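Local coordinates for protein maleylpyruvate isomerase (Ralstonia sp., PDB 2V6K) that catalyses the glutathione-dependent isomerisation of maleylpyruvate to fumarylpyruvate in naphthalene degradation, working as a homodimer of the Zeta-class glutathione transferase family, at residues 106-111 / 129-134; 138-143 / 171-176. All coordinates share one frame; numbering follows the deposited sequence.

Interaction 1 of 2, residues 106-111 / 129-134. With TGG (gamma-glutamyl-S-(1,2-dicarboxyethyl)cysteinylglycine), chain C.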
ATOM      1  N   HIS A 106      -7.331  -0.231   3.923  1.00  3.95           N
ATOM      2  CA  HIS A 106      -6.974   0.519   5.118  1.00  4.82           C
ATOM      3  C   HIS A 106      -6.819   2.039   4.910  1.00  4.43           C
ATOM      4  O   HIS A 106      -7.367   2.827   5.688  1.00  3.91           O
ATOM      5  CB  HIS A 106      -5.715  -0.035   5.800  1.00  5.05           C
ATOM      6  CG  HIS A 106      -5.177   0.922   6.801  1.00  4.44           C
ATOM      7  ND1 HIS A 106      -4.268   1.904   6.468  1.00  4.85           N
ATOM      8  CD2 HIS A 106      -5.541   1.154   8.084  1.00  5.37           C
ATOM      9  CE1 HIS A 106      -4.066   2.677   7.520  1.00  5.35           C
ATOM     10  NE2 HIS A 106      -4.825   2.243   8.511  1.00  6.01           N
ATOM     11  N   PRO A 107      -6.038   2.466   3.904  1.00  3.93           N
ATOM     12  CA  PRO A 107      -5.788   3.909   3.803  1.00  4.19           C
ATOM     13  C   PRO A 107      -7.033   4.732   3.534  1.00  4.35           C
ATOM     14  O   PRO A 107      -7.080   5.910   3.904  1.00  4.61           O
ATOM     15  CB  PRO A 107      -4.808   4.020   2.627  1.00  4.45           C
ATOM     16  CG  PRO A 107      -4.137   2.659   2.594  1.00  4.78           C
ATOM     17  CD  PRO A 107      -5.253   1.710   2.907  1.00  4.13           C
ATOM     18  N   ILE A 108      -8.028   4.126   2.902  1.00  4.18           N
ATOM     19  CA  ILE A 108      -9.227   4.856   2.488  1.00  4.03           C
ATOM     20  C   ILE A 108     -10.105   5.202   3.685  1.00  4.35           C
ATOM     21  O   ILE A 108     -10.875   6.173   3.638  1.00  4.27           O
ATOM     22  CB  ILE A 108     -10.081   4.028   1.491  1.00  5.01           C
ATOM     23  CG1 ILE A 108      -9.228   3.252   0.476  1.00  8.75           C
ATOM     24  CG2 ILE A 108     -11.076   4.929   0.775  1.00  5.25           C
ATOM     25  CD1 ILE A 108      -8.361   4.120  -0.389  1.00  9.80           C
ATOM     26  N   ASN A 109      -9.994   4.410   4.751  1.00  3.54           N
ATOM     27  CA  ASN A 109     -10.849   4.572   5.928  1.00  4.40           C
ATOM     28  C   ASN A 109     -10.122   5.144   7.133  1.00  4.44           C
ATOM     29  O   ASN A 109     -10.673   5.228   8.231  1.00  4.89           O
ATOM     30  CB  ASN A 109     -11.473   3.232   6.311  1.00  5.07           C
ATOM     31  CG  ASN A 109     -12.404   2.701   5.251  1.00  4.80           C
ATOM     32  OD1 ASN A 109     -12.855   3.433   4.363  1.00  4.93           O
ATOM     33  ND2 ASN A 109     -12.708   1.410   5.339  1.00  5.65           N
ATOM     34  N   ASN A 110      -8.881   5.560   6.913  1.00  4.47           N
ATOM     35  CA  ASN A 110      -8.021   6.091   7.962  1.00  4.07           C
ATOM     36  C   ASN A 110      -8.600   7.371   8.549  1.00  4.60           C
ATOM     37  O   ASN A 110      -9.310   8.110   7.859  1.00  4.62           O
ATOM     38  CB  ASN A 110      -6.647   6.319   7.329  1.00  5.26           C
ATOM     39  CG  ASN A 110      -5.580   6.761   8.305  1.00  4.88           C
ATOM     40  OD1 ASN A 110      -5.612   6.478   9.507  1.00  4.31           O
ATOM     41  ND2 ASN A 110      -4.590   7.460   7.765  1.00  6.04           N
ATOM     42  N   ARG A 111      -8.289   7.630   9.816  1.00  4.10           N
ATOM     43  CA  ARG A 111      -8.838   8.760  10.563  1.00  4.11           C
ATOM     44  C   ARG A 111      -8.839  10.071   9.781  1.00  4.76           C
ATOM     45  O   ARG A 111      -9.873  10.749   9.704  1.00  4.73           O
ATOM     46  CB  ARG A 111      -8.079   8.919  11.890  1.00  4.76           C
ATOM     47  CG  ARG A 111      -8.551  10.068  12.784  1.00  5.53           C
ATOM     48  CD  ARG A 111      -7.609  10.271  13.970  1.00 12.68           C
ATOM     49  NE  ARG A 111      -8.184  11.075  15.054  1.00 16.85           N
ATOM     50  CZ  ARG A 111      -8.197  12.406  15.106  1.00 19.51           C
ATOM     51  NH1 ARG A 111      -7.695  13.136  14.120  1.00 14.01           N
ATOM     52  NH2 ARG A 111      -8.735  13.017  16.153  1.00 20.76           N
ATOM     53  N   ASN A 129     -19.965   5.383   8.027  1.00  5.07           N
ATOM     54  CA  ASN A 129     -20.060   3.929   8.008  1.00  6.03           C
ATOM     55  C   ASN A 129     -20.288   3.377   6.604  1.00  4.98           C
ATOM     56  O   ASN A 129     -19.721   2.344   6.250  1.00  5.53           O
ATOM     57  CB  ASN A 129     -21.134   3.430   8.980  1.00  6.83           C
ATOM     58  CG  ASN A 129     -20.680   3.473  10.431  1.00  9.64           C
ATOM     59  OD1 ASN A 129     -19.610   3.989  10.751  1.00 10.52           O
ATOM     60  ND2 ASN A 129     -21.505   2.931  11.318  1.00 15.21           N
ATOM     61  N   ALA A 130     -21.102   4.069   5.803  1.00  4.31           N
ATOM     62  CA  ALA A 130     -21.381   3.620   4.436  1.00  4.89           C
ATOM     63  C   ALA A 130     -20.129   3.695   3.564  1.00  4.74           C
ATOM     64  O   ALA A 130     -19.875   2.804   2.753  1.00  5.09           O
ATOM     65  CB  ALA A 130     -22.520   4.429   3.826  1.00  5.83           C
ATOM     66  N   TRP A 131     -19.347   4.756   3.742  1.00  4.26           N
ATOM     67  CA  TRP A 131     -18.060   4.903   3.066  1.00  4.15           C
ATOM     68  C   TRP A 131     -17.146   3.742   3.428  1.00  4.26           C
ATOM     69  O   TRP A 131     -16.652   3.030   2.549  1.00  4.54           O
ATOM     70  CB  TRP A 131     -17.435   6.233   3.479  1.00  3.93           C
ATOM     71  CG  TRP A 131     -15.973   6.462   3.143  1.00  2.94           C
ATOM     72  CD1 TRP A 131     -14.887   6.081   3.882  1.00  4.01           C
ATOM     73  CD2 TRP A 131     -15.456   7.193   2.023  1.00  3.20           C
ATOM     74  NE1 TRP A 131     -13.725   6.506   3.274  1.00  3.93           N
ATOM     75  CE2 TRP A 131     -14.047   7.210   2.143  1.00  3.92           C
ATOM     76  CE3 TRP A 131     -16.049   7.845   0.932  1.00  4.35           C
ATOM     77  CZ2 TRP A 131     -13.225   7.842   1.209  1.00  3.88           C
ATOM     78  CZ3 TRP A 131     -15.235   8.477   0.011  1.00  4.86           C
ATOM     79  CH2 TRP A 131     -13.839   8.471   0.153  1.00  4.67           C
ATOM     80  N   CYS A 132     -16.943   3.535   4.723  1.00  4.58           N
ATOM     81  CA  CYS A 132     -16.008   2.508   5.164  1.00  4.60           C
ATOM     82  C   CYS A 132     -16.407   1.128   4.675  1.00  5.02           C
ATOM     83  O   CYS A 132     -15.557   0.359   4.219  1.00  4.69           O
ATOM     84  CB  CYS A 132     -15.862   2.515   6.681  1.00  4.63           C
ATOM     85  SG  CYS A 132     -15.039   4.004   7.297  1.00  6.02           S
ATOM     86  N   GLY A 133     -17.700   0.825   4.753  1.00  4.58           N
ATOM     87  CA  GLY A 133     -18.220  -0.454   4.286  1.00  5.08           C
ATOM     88  C   GLY A 133     -18.052  -0.650   2.791  1.00  4.78           C
ATOM     89  O   GLY A 133     -17.844  -1.767   2.334  1.00  5.11           O
ATOM     90  N   THR A 134     -18.135   0.429   2.022  1.00  4.73           N
ATOM     91  CA  THR A 134     -17.932   0.337   0.577  1.00  4.80           C
ATOM     92  C   THR A 134     -16.548  -0.236   0.263  1.00  4.29           C
ATOM     93  O   THR A 134     -16.419  -1.202  -0.502  1.00  4.81           O
ATOM     94  CB  THR A 134     -18.129   1.706  -0.105  1.00  5.02           C
ATOM     95  OG1 THR A 134     -19.475   2.145   0.125  1.00  5.57           O
ATOM     96  CG2 THR A 134     -17.887   1.623  -1.607  1.00  6.04           C
TER
HETATM   97  OC1 TGG C1213       1.174   1.264   6.995  1.00  8.53           O
HETATM   98  CO1 TGG C1213       1.662   2.374   7.290  1.00  7.71           C
HETATM   99  OT1 TGG C1213       2.481   2.549   8.215  1.00  7.87           O
HETATM  100  CA1 TGG C1213       1.243   3.555   6.462  1.00  7.94           C
HETATM  101  NN1 TGG C1213       1.071   3.160   5.068  1.00  8.80           N
HETATM  102  CB1 TGG C1213      -0.084   4.120   6.955  1.00  8.71           C
HETATM  103  CG1 TGG C1213       0.041   4.675   8.365  1.00  7.87           C
HETATM  104  CD1 TGG C1213      -1.143   5.515   8.826  1.00 11.53           C
HETATM  105  OE1 TGG C1213      -2.287   5.448   8.009  1.00  8.77           O
HETATM  106  NN2 TGG C1213      -1.456   5.223  10.190  1.00  7.78           N
HETATM  107  CA2 TGG C1213      -2.711   5.571  10.799  1.00  7.01           C
HETATM  108  CO2 TGG C1213      -2.518   7.029  11.193  1.00  9.77           C
HETATM  109  OC2 TGG C1213      -1.572   7.227  12.215  1.00  8.13           O
HETATM  110  NN3 TGG C1213      -3.725   7.782  11.354  1.00  8.27           N
HETATM  111  CA3 TGG C1213      -3.675   9.104  11.945  1.00  8.57           C
HETATM  112  CO3 TGG C1213      -4.501  10.053  11.125  1.00  9.97           C
HETATM  113  OC3 TGG C1213      -5.088   9.631  10.109  1.00  8.78           O
HETATM  114  OT3 TGG C1213      -4.562  11.238  11.529  1.00 10.18           O
HETATM  115  CB2 TGG C1213      -2.853   4.540  11.901  1.00  8.39           C
HETATM  116  SG2 TGG C1213      -4.128   4.824  13.065  1.00  9.73           S
HETATM  117  CD2 TGG C1213      -5.706   4.624  12.310  1.00  9.76           C
HETATM  118  CE2 TGG C1213      -5.965   3.159  12.045  1.00 12.94           C
HETATM  119  OE2 TGG C1213      -6.800   2.530  12.734  1.00 13.45           O
HETATM  120  OF2 TGG C1213      -5.324   2.594  11.129  1.00 14.73           O
HETATM  121  CF2 TGG C1213      -6.686   5.235  13.311  1.00 11.69           C
HETATM  122  CH2 TGG C1213      -8.101   5.352  12.800  1.00 12.64           C
HETATM  123  OI2 TGG C1213      -8.320   5.243  11.580  1.00 11.33           O
HETATM  124  OJ2 TGG C1213      -9.008   5.548  13.642  1.00 14.59           O

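Interaction 2 of 2, residues 138-143 / 171-176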
ATOM      1  N   ALA A 138     -15.583  -4.153  -0.940  1.00  4.42           N
ATOM      2  CA  ALA A 138     -14.941  -4.346  -2.235  1.00  4.61           C
ATOM      3  C   ALA A 138     -13.643  -5.136  -2.071  1.00  4.43           C
ATOM      4  O   ALA A 138     -13.383  -6.085  -2.821  1.00  5.14           O
ATOM      5  CB  ALA A 138     -14.675  -3.005  -2.914  1.00  5.41           C
ATOM      6  N   GLY A 139     -12.836  -4.753  -1.086  1.00  4.65           N
ATOM      7  CA  GLY A 139     -11.564  -5.428  -0.844  1.00  4.76           C
ATOM      8  C   GLY A 139     -11.743  -6.852  -0.359  1.00  3.83           C
ATOM      9  O   GLY A 139     -11.035  -7.752  -0.809  1.00  4.78           O
ATOM     10  N   PHE A 140     -12.686  -7.053   0.558  1.00  3.84           N
ATOM     11  CA  PHE A 140     -12.986  -8.393   1.061  1.00  3.78           C
ATOM     12  C   PHE A 140     -13.606  -9.290  -0.015  1.00  4.04           C
ATOM     13  O   PHE A 140     -13.354 -10.489  -0.022  1.00  4.30           O
ATOM     14  CB  PHE A 140     -13.879  -8.325   2.300  1.00  4.09           C
ATOM     15  CG  PHE A 140     -13.143  -8.021   3.587  1.00  3.54           C
ATOM     16  CD1 PHE A 140     -11.791  -7.659   3.602  1.00  5.16           C
ATOM     17  CD2 PHE A 140     -13.824  -8.083   4.794  1.00  4.39           C
ATOM     18  CE1 PHE A 140     -11.138  -7.385   4.805  1.00  5.60           C
ATOM     19  CE2 PHE A 140     -13.182  -7.818   6.004  1.00  5.38           C
ATOM     20  CZ  PHE A 140     -11.840  -7.461   6.009  1.00  4.39           C
ATOM     21  N   ASP A 141     -14.406  -8.729  -0.925  1.00  3.67           N
ATOM     22  CA  ASP A 141     -14.890  -9.521  -2.067  1.00  4.44           C
ATOM     23  C   ASP A 141     -13.705 -10.172  -2.785  1.00  4.61           C
ATOM     24  O   ASP A 141     -13.730 -11.370  -3.080  1.00  5.56           O
ATOM     25  CB  ASP A 141     -15.673  -8.669  -3.075  1.00  5.58           C
ATOM     26  CG  ASP A 141     -17.063  -8.289  -2.599  1.00  8.00           C
ATOM     27  OD1 ASP A 141     -17.583  -8.882  -1.633  1.00  9.19           O
ATOM     28  OD2 ASP A 141     -17.645  -7.368  -3.217  1.00 11.33           O
ATOM     29  N   ALA A 142     -12.673  -9.377  -3.058  1.00  5.05           N
ATOM     30  CA  ALA A 142     -11.505  -9.862  -3.786  1.00  5.22           C
ATOM     31  C   ALA A 142     -10.672 -10.825  -2.950  1.00  5.11           C
ATOM     32  O   ALA A 142     -10.264 -11.876  -3.442  1.00  5.37           O
ATOM     33  CB  ALA A 142     -10.654  -8.698  -4.266  1.00  6.31           C
ATOM     34  N   TYR A 143     -10.416 -10.461  -1.692  1.00  4.13           N
ATOM     35  CA  TYR A 143      -9.609 -11.280  -0.791  1.00  3.80           C
ATOM     36  C   TYR A 143     -10.267 -12.651  -0.611  1.00  4.15           C
ATOM     37  O   TYR A 143      -9.605 -13.693  -0.738  1.00  4.50           O
ATOM     38  CB  TYR A 143      -9.461 -10.555   0.550  1.00  3.69           C
ATOM     39  CG  TYR A 143      -8.312 -10.991   1.425  1.00  3.23           C
ATOM     40  CD1 TYR A 143      -7.226 -10.156   1.635  1.00  3.91           C
ATOM     41  CD2 TYR A 143      -8.328 -12.226   2.074  1.00  3.82           C
ATOM     42  CE1 TYR A 143      -6.180 -10.533   2.459  1.00  3.68           C
ATOM     43  CE2 TYR A 143      -7.274 -12.619   2.896  1.00  3.91           C
ATOM     44  CZ  TYR A 143      -6.202 -11.762   3.078  1.00  3.78           C
ATOM     45  OH  TYR A 143      -5.150 -12.122   3.886  1.00  4.77           O
ATOM     46  N   PRO A 171      -6.359  -7.109  11.596  1.00  6.08           N
ATOM     47  CA  PRO A 171      -6.771  -5.751  11.959  1.00  5.33           C
ATOM     48  C   PRO A 171      -7.857  -5.184  11.049  1.00  6.37           C
ATOM     49  O   PRO A 171      -8.704  -4.417  11.503  1.00  6.25           O
ATOM     50  CB  PRO A 171      -5.480  -4.941  11.825  1.00  5.94           C
ATOM     51  CG  PRO A 171      -4.393  -5.955  11.995  1.00  6.28           C
ATOM     52  CD  PRO A 171      -4.924  -7.165  11.279  1.00  6.38           C
ATOM     53  N   GLN A 172      -7.856  -5.578   9.780  1.00  5.43           N
ATOM     54  CA  GLN A 172      -8.875  -5.094   8.854  1.00  5.09           C
ATOM     55  C   GLN A 172     -10.263  -5.641   9.193  1.00  5.85           C
ATOM     56  O   GLN A 172     -11.272  -4.935   9.035  1.00  6.38           O
ATOM     57  CB  GLN A 172      -8.491  -5.408   7.408  1.00  6.05           C
ATOM     58  CG  GLN A 172      -9.364  -4.690   6.391  1.00  6.81           C
ATOM     59  CD  GLN A 172      -9.305  -3.189   6.552  1.00  6.91           C
ATOM     60  OE1 GLN A 172      -8.302  -2.556   6.218  1.00  7.86           O
ATOM     61  NE2 GLN A 172     -10.389  -2.604   7.072  1.00  6.34           N
ATOM     62  N   VAL A 173     -10.321  -6.887   9.668  1.00  5.58           N
ATOM     63  CA  VAL A 173     -11.585  -7.473  10.102  1.00  5.64           C
ATOM     64  C   VAL A 173     -12.081  -6.744  11.356  1.00  5.36           C
ATOM     65  O   VAL A 173     -13.276  -6.491  11.497  1.00  5.79           O
ATOM     66  CB  VAL A 173     -11.454  -8.988  10.351  1.00  6.39           C
ATOM     67  CG1 VAL A 173     -12.759  -9.554  10.882  1.00  8.52           C
ATOM     68  CG2 VAL A 173     -11.072  -9.700   9.069  1.00  7.81           C
ATOM     69  N   GLU A 174     -11.160  -6.388  12.248  1.00  6.22           N
ATOM     70  CA  GLU A 174     -11.518  -5.637  13.441  1.00  6.56           C
ATOM     71  C   GLU A 174     -12.131  -4.280  13.067  1.00  6.49           C
ATOM     72  O   GLU A 174     -13.143  -3.868  13.650  1.00  6.63           O
ATOM     73  CB  GLU A 174     -10.302  -5.496  14.369  1.00  7.21           C
ATOM     74  CG  GLU A 174     -10.483  -4.545  15.553  1.00  8.39           C
ATOM     75  CD  GLU A 174     -11.515  -5.008  16.565  1.00 14.41           C
ATOM     76  OE1 GLU A 174     -11.805  -6.222  16.637  1.00 14.52           O
ATOM     77  OE2 GLU A 174     -12.030  -4.144  17.306  1.00 16.98           O
ATOM     78  N   SER A 175     -11.540  -3.603  12.083  1.00  6.22           N
ATOM     79  CA  SER A 175     -12.085  -2.335  11.598  1.00  6.44           C
ATOM     80  C   SER A 175     -13.470  -2.532  10.980  1.00  6.94           C
ATOM     81  O   SER A 175     -14.384  -1.733  11.215  1.00  7.12           O
ATOM     82  CB  SER A 175     -11.131  -1.685  10.590  1.00  5.69           C
ATOM     83  OG  SER A 175     -11.657  -0.446  10.126  1.00  5.93           O
ATOM     84  N   ALA A 176     -13.630  -3.601  10.204  1.00  6.67           N
ATOM     85  CA  ALA A 176     -14.938  -3.942   9.633  1.00  6.55           C
ATOM     86  C   ALA A 176     -16.006  -4.056  10.718  1.00  7.04           C
ATOM     87  O   ALA A 176     -17.122  -3.552  10.561  1.00  6.10           O
ATOM     88  CB  ALA A 176     -14.850  -5.238   8.835  1.00  6.72           C
TER

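Interaction 1 of 2, residues 106-111 / 129-134
W131 and N109 each donate one hydrogen bond across this contact, and together they fasten 106-111, the turn leading into helix 111-121, to helix 125-149. W131 NE1 donates to I108 O over 2.9 Å at an N-H...O angle of 161°; the carbonyl oxygen lies in the plane of the indole, while the nitrogen stands above the plane of the carbonyl. In the other direction N109 ND2 reaches C132 O at 3.2 Å, a more bent bond. With CG beside its own backbone N (chi1 -64°), the N109 amide turns to the helix and brings its NH2 to a backbone oxygen there. Tryptophan suits its place because one flat side chain offers both a donor for the turn's carbonyl and a broad apolar surface.

The apolar contact is that of I108 CG2, which rests 3.6 Å from W131 CZ2, the branched side chain crossing the indole at about a right angle. Beside it the small C132 makes a van der Waals contact with the amide carbon of N109, SG lying 3.6 Å from N109 CG.

On its other flank the turn grips the glutathione conjugate TGG. H106 NE2 donates to the dicarboxyethyl oxygen OF2 of TGG at 2.7 Å, and N110 OD1 accepts from the peptide nitrogen NN3 of TGG at 2.9 Å. The helix thus backs a turn whose neighbouring residues hold the ligand.

The turn joins helix 88-104 to helix 111-121. W131 also packs on I113, L114 and L117 of helix 111-121 and meets Y116 of the second subunit edge-to-face, which places the contact beside the dimer interface.

Interaction 2 of 2, residues 138-143 / 171-176
Segments 138-143 of helix 125-149 and 171-176 of helix 164-178 run roughly antiparallel, with 137° between their N-to-C directions, and the axes of these short segments come no closer than 12.3 Å. They belong to the all-helical C-terminal domain of the glutathione transferase fold. At such a spacing small side chains could not meet halfway, and the span is bridged by one large one, F140, with F140 CA lying 9.2 Å from V173 CA.

F140 points from its helix toward the other, and its ring carries the whole contact from the first segment. Phenylalanine suits this buried place, being long enough to cross and apolar throughout. Three residues of 171-176 receive the far part of the ring: Q172 by its aliphatic chain, V173 by one methyl and A176 by CB, which meets F140 CE2 at 4.2 Å. A residue as short as alanine lets the ring come up close to the helix turn.

Q172 serves two ends. Its CG lies against the CE1-CZ side of the ring, and the bend at chi2 (59°) carries the amide off, with its plane 74° from that of the ring. The Q172 side chain also touches I105 and H106 in the loop that lines the glutathione site, while I189 of helix 187-196 packs on both F140 and V173. V173 crosses the ring at about a right angle, CG2 lying 3.9 Å from F140 CZ. The tightest touch is made by the glutamine methylene, Q172 CG standing 3.6 Å from F140 CE1.

From the N terminus, the thioredoxin-like domain comes first, and both contacts lie in the helical domain that follows. The chain leaves 106-111, runs through helix 111-121, and closes interaction 1 when 129-134 of helix 125-149 comes back against the turn. Further along that same long helix interaction 2 opens, and it closes when helix 164-178 packs back on 138-143; the two follow in series, without nesting or crossing. Their centres are 10 Å apart, and H106 N lies 3.4 Å from Q172 OE1 in a packing contact. Helix 125-149 is therefore the shared element: through 129-134 it holds the ligand-binding turn, and through 138-143 it holds helix 164-178. Both contacts reach the second subunit.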